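Local coordinates for deoxy-D-mannose-octulosonate 8-phosphate phosphatase (Haemophilus influenzae Rd, PDB 1K1E), which catalyses the magnesium-dependent hydrolysis of 3-deoxy-D-manno-octulosonate 8-phosphate to 3-deoxy-D-manno-octulosonate and inorganic phosphate, a step in lipopolysaccharide biosynthesis, at the interface of chains A and B. Numbering follows the deposited sequence. Chains: chain A/B, deoxy-D-mannose-octulosonate 8-phosphate phosphatase.

Contact 1: the interface of chains A and B. Residues chain A 24-28; chain B 32-34, 64, 67.
B:Ile64, on helix 63-72, packs its CG2 methyl against CB of A:Tyr26 at 3.7 Å, the apolar centre of an intersubunit antiparallel beta bridge in this haloacid dehalogenase (HAD)-superfamily, KdsC-type tetramer. Its CG1 branch, anti to the carbonyl carbon and beside the backbone N (chi1 -59°), turns toward the main chain leading from A:Asp27 into A:Ala28 and meets CA of A:Asp27 at 3.9 Å. The two branches of the isoleucine thus touch successive residues of strand 23-27 as it runs out into the loop. Toward A:His25, CG2 of B:Ile33 meets CB of that histidine at 3.6 Å, a contact made by the beta-carbon and not the imidazole. On the opposite flank B:Arg67 meets the tyrosine through its aliphatic part: CG lies in plane at the edge of the A:Tyr26 ring, 4.0 Å from CE2, and the guanidinium plane stands 79° from the ring. CB of B:Arg67 also packs 3.4 Å from O of A:Ala28. The polar rim is backbone. N of A:Tyr26 donates to O of B:Lys34 at 2.7 Å, and N of B:Lys34 returns a bond to O of A:Tyr26 at 2.9 Å, the reciprocal pair that joins strand 23-27 to strand 30-37 of the neighbour. The methyls CG2 and CD1 of B:Ile33 and CG2 of B:Ile64 crowd the tyrosine carbonyl oxygen, which may help to shield this second bond from water.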
loop_
_atom_site.group_PDB
_atom_site.type_symbol
_atom_site.label_atom_id
_atom_site.label_comp_id
_atom_site.label_asym_id
_atom_site.label_seq_id
_atom_site.Cartn_x
_atom_site.Cartn_y
_atom_site.Cartn_z
ATOM N N LEU A 24 10.623 0.908 -3.186
ATOM C CA LEU A 24 11.463 2.062 -3.496
ATOM C C LEU A 24 10.569 2.859 -4.459
ATOM O O LEU A 24 10.264 2.400 -5.579
ATOM C CB LEU A 24 12.732 1.572 -4.185
ATOM C CG LEU A 24 13.551 0.543 -3.390
ATOM C CD1 LEU A 24 14.753 0.031 -4.300
ATOM C CD2 LEU A 24 14.113 1.240 -2.117
ATOM N N HIS A 25 10.067 4.024 -3.998
ATOM C CA HIS A 25 9.166 4.814 -4.824
ATOM C C HIS A 25 9.989 5.725 -5.678
ATOM O O HIS A 25 10.543 6.745 -5.223
ATOM C CB HIS A 25 8.211 5.613 -3.961
ATOM C CG HIS A 25 7.445 4.762 -3.005
ATOM N ND1 HIS A 25 6.520 3.814 -3.416
ATOM C CD2 HIS A 25 7.493 4.694 -1.650
ATOM C CE1 HIS A 25 6.024 3.207 -2.345
ATOM N NE2 HIS A 25 6.595 3.723 -1.264
ATOM N N TYR A 26 10.095 5.316 -6.925
ATOM C CA TYR A 26 10.889 6.064 -7.910
ATOM C C TYR A 26 10.186 7.152 -8.742
ATOM O O TYR A 26 9.019 7.042 -9.092
ATOM C CB TYR A 26 11.455 5.093 -8.963
ATOM C CG TYR A 26 12.816 4.473 -8.679
ATOM C CD1 TYR A 26 12.997 3.591 -7.601
ATOM C CD2 TYR A 26 13.894 4.737 -9.536
ATOM C CE1 TYR A 26 14.230 2.966 -7.387
ATOM C CE2 TYR A 26 15.119 4.146 -9.361
ATOM C CZ TYR A 26 15.299 3.243 -8.278
ATOM O OH TYR A 26 16.507 2.609 -8.110
ATOM N N ASP A 27 10.934 8.211 -9.052
ATOM C CA ASP A 27 10.457 9.126 -10.076
ATOM C C ASP A 27 11.626 9.032 -11.093
ATOM O O ASP A 27 12.472 8.135 -10.950
ATOM C CB ASP A 27 10.118 10.539 -9.544
ATOM C CG ASP A 27 11.344 11.370 -9.126
ATOM O OD1 ASP A 27 11.115 12.536 -8.709
ATOM O OD2 ASP A 27 12.495 10.914 -9.188
ATOM N N ALA A 28 11.685 9.883 -12.134
ATOM C CA ALA A 28 12.748 9.786 -13.146
ATOM C C ALA A 28 14.154 10.003 -12.653
ATOM O O ALA A 28 15.098 9.706 -13.385
ATOM C CB ALA A 28 12.487 10.768 -14.283
ATOM N N ALA B 32 3.831 9.026 -12.374
ATOM C CA ALA B 32 4.581 9.968 -11.560
ATOM C C ALA B 32 5.539 9.282 -10.613
ATOM O O ALA B 32 6.598 9.849 -10.209
ATOM C CB ALA B 32 3.571 10.839 -10.735
ATOM N N ILE B 33 5.161 8.073 -10.219
ATOM C CA ILE B 33 5.990 7.287 -9.310
ATOM C C ILE B 33 5.876 5.820 -9.766
ATOM O O ILE B 33 4.777 5.408 -10.137
ATOM C CB ILE B 33 5.448 7.285 -7.856
ATOM C CG1 ILE B 33 5.599 8.687 -7.235
ATOM C CG2 ILE B 33 6.232 6.281 -6.945
ATOM C CD1 ILE B 33 7.004 9.076 -6.987
ATOM N N LYS B 34 6.961 5.048 -9.754
ATOM C CA LYS B 34 6.802 3.591 -9.957
ATOM C C LYS B 34 7.459 3.051 -8.689
ATOM O O LYS B 34 8.510 3.598 -8.243
ATOM C CB LYS B 34 7.544 3.036 -11.198
ATOM C CG LYS B 34 6.964 3.642 -12.491
ATOM C CD LYS B 34 7.460 2.933 -13.752
ATOM C CE LYS B 34 6.862 1.428 -13.880
ATOM N NZ LYS B 34 5.373 1.353 -13.925
ATOM N N ILE B 64 10.736 6.979 -15.684
ATOM C CA ILE B 64 10.897 6.435 -14.322
ATOM C C ILE B 64 11.347 4.981 -14.442
ATOM O O ILE B 64 12.269 4.554 -13.723
ATOM C CB ILE B 64 9.543 6.427 -13.556
ATOM C CG1 ILE B 64 8.946 7.858 -13.448
ATOM C CG2 ILE B 64 9.770 5.805 -12.173
ATOM C CD1 ILE B 64 7.459 7.832 -12.945
ATOM N N ARG B 67 14.886 4.891 -15.500
ATOM C CA ARG B 67 15.858 5.175 -14.447
ATOM C C ARG B 67 16.111 3.947 -13.617
ATOM O O ARG B 67 17.243 3.660 -13.214
ATOM C CB ARG B 67 15.323 6.298 -13.534
ATOM C CG ARG B 67 16.188 6.577 -12.339
ATOM C CD ARG B 67 17.659 6.806 -12.695
ATOM N NE ARG B 67 18.406 7.022 -11.454
ATOM C CZ ARG B 67 18.942 8.166 -11.067
ATOM N NH1 ARG B 67 18.833 9.238 -11.852
ATOM N NH2 ARG B 67 19.541 8.246 -9.867
#

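Contact 2: the interface of chains A and B. Residues chain A 109, 112, 130; chain B 165-167.
B:Phe165, in the short helix 163-166 near the C-terminus (phi/psi -120/-17°), points its main-chain C=O across at the hydroxyl of A:Ser109, which opens the 3-10 helix 109-111 within the GDxxxD segment (motif IV) of this HAD-superfamily phosphatase. OG of A:Ser109 donates to O of B:Phe165 at 2.7 Å; it lies in the carbonyl plane, on a lone pair. The same oxygen is also walled in by carbon: CD1 of A:Leu112 packs 3.5 Å away. The oxygen also lies over the CD1-CE1 side of the A:Tyr130 ring, above its plane and on the face that meets the phenylalanine; CD1 of A:Tyr130 is 3.2 Å from O of B:Phe165. The leucine methyl also meets the carbonyl carbon C of B:Thr167, at 3.7 Å. The B:Phe165 ring leans over one face of A:Tyr130, the two planes inclined to each other and the side chains crossing at about a right angle. CD1 of B:Phe165 sits over that face, offset toward its rim, and lies 3.4 Å from CE2 of A:Tyr130, with CE1 of the phenylalanine next to it. The phenylalanine CG lies between its backbone N and carbonyl carbon (chi1 60°), a turn that brings CD1 and CE1 over the tyrosine. Nearer the tyrosine backbone, CB of B:Asp166 packs 3.7 Å from CB of A:Tyr130, so the aspartate touches by its methylene. A water links the backbones here, 2.7 Å from O of A:Tyr130 and 3.1 Å from O of B:Asp166.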
loop_
_atom_site.group_PDB
_atom_site.type_symbol
_atom_site.label_atom_id
_atom_site.label_comp_id
_atom_site.label_asym_id
_atom_site.label_seq_id
_atom_site.Cartn_x
_atom_site.Cartn_y
_atom_site.Cartn_z
ATOM N N SER A 109 19.119 -10.660 3.106
ATOM C CA SER A 109 20.456 -11.266 3.135
ATOM C C SER A 109 21.528 -10.323 3.609
ATOM O O SER A 109 22.429 -10.750 4.360
ATOM C CB SER A 109 20.820 -11.823 1.741
ATOM O OG SER A 109 19.793 -12.757 1.351
ATOM N N LEU A 112 22.221 -10.438 7.276
ATOM C CA LEU A 112 22.728 -11.629 7.935
ATOM C C LEU A 112 24.021 -11.345 8.769
ATOM O O LEU A 112 24.131 -11.828 9.905
ATOM C CB LEU A 112 22.958 -12.738 6.888
ATOM C CG LEU A 112 21.597 -13.277 6.381
ATOM C CD1 LEU A 112 21.888 -14.332 5.258
ATOM C CD2 LEU A 112 20.818 -13.934 7.498
ATOM N N TYR A 130 15.329 -17.834 5.126
ATOM C CA TYR A 130 16.719 -17.865 5.518
ATOM C C TYR A 130 17.144 -16.734 6.437
ATOM O O TYR A 130 18.128 -16.867 7.152
ATOM C CB TYR A 130 17.646 -17.978 4.283
ATOM C CG TYR A 130 17.264 -17.105 3.117
ATOM C CD1 TYR A 130 17.707 -15.795 3.037
ATOM C CD2 TYR A 130 16.435 -17.581 2.116
ATOM C CE1 TYR A 130 17.346 -14.983 1.985
ATOM C CE2 TYR A 130 16.067 -16.751 1.037
ATOM C CZ TYR A 130 16.528 -15.474 0.988
ATOM O OH TYR A 130 16.192 -14.691 -0.069
ATOM N N PHE B 165 22.733 -15.967 -0.943
ATOM C CA PHE B 165 21.681 -15.240 -0.189
ATOM C C PHE B 165 21.319 -15.846 1.169
ATOM O O PHE B 165 20.703 -15.158 2.018
ATOM C CB PHE B 165 20.386 -15.126 -1.021
ATOM C CG PHE B 165 19.805 -16.464 -1.413
ATOM C CD1 PHE B 165 19.028 -17.192 -0.542
ATOM C CD2 PHE B 165 20.021 -16.972 -2.681
ATOM C CE1 PHE B 165 18.471 -18.394 -0.903
ATOM C CE2 PHE B 165 19.461 -18.182 -3.077
ATOM C CZ PHE B 165 18.668 -18.907 -2.169
ATOM N N ASP B 166 21.692 -17.106 1.412
ATOM C CA ASP B 166 21.269 -17.742 2.647
ATOM C C ASP B 166 22.230 -17.909 3.797
ATOM O O ASP B 166 21.868 -18.594 4.753
ATOM C CB ASP B 166 20.605 -19.082 2.348
ATOM C CG ASP B 166 21.595 -20.169 1.979
ATOM O OD1 ASP B 166 21.140 -21.237 1.589
ATOM O OD2 ASP B 166 22.810 -19.955 2.093
ATOM N N THR B 167 23.431 -17.339 3.651
ATOM C CA THR B 167 24.517 -17.326 4.703
ATOM C C THR B 167 25.120 -15.937 4.660
ATOM O O THR B 167 25.190 -15.349 3.606
ATOM C CB THR B 167 25.750 -18.242 4.404
ATOM O OG1 THR B 167 26.489 -17.727 3.272
ATOM C CG2 THR B 167 25.320 -19.634 4.184
HETATM O O HOH W 1 20.296 -18.394 7.399
#

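Contact 1 and contact 2 lie about 28 Å apart, measured between the centres of their C-alpha atoms, and share no residue or secondary-structure element. Contact 1 joins strand 23-27 of chain A to strand 30-37 and helix 63-72 of chain B, whereas contact 2 sets the C-terminal segment of chain B against 3-10 helix 109-111 and helices 112-117 and 129-132 of chain A. The A-B interface is not an exact two-fold, so each chain offers different surfaces, consistent with head-to-tail repetition around the homotetramer. Because A:Asp107, a metal ligand, lies two residues before A:Ser109 of contact 2, neighbouring subunits may help shape the active site.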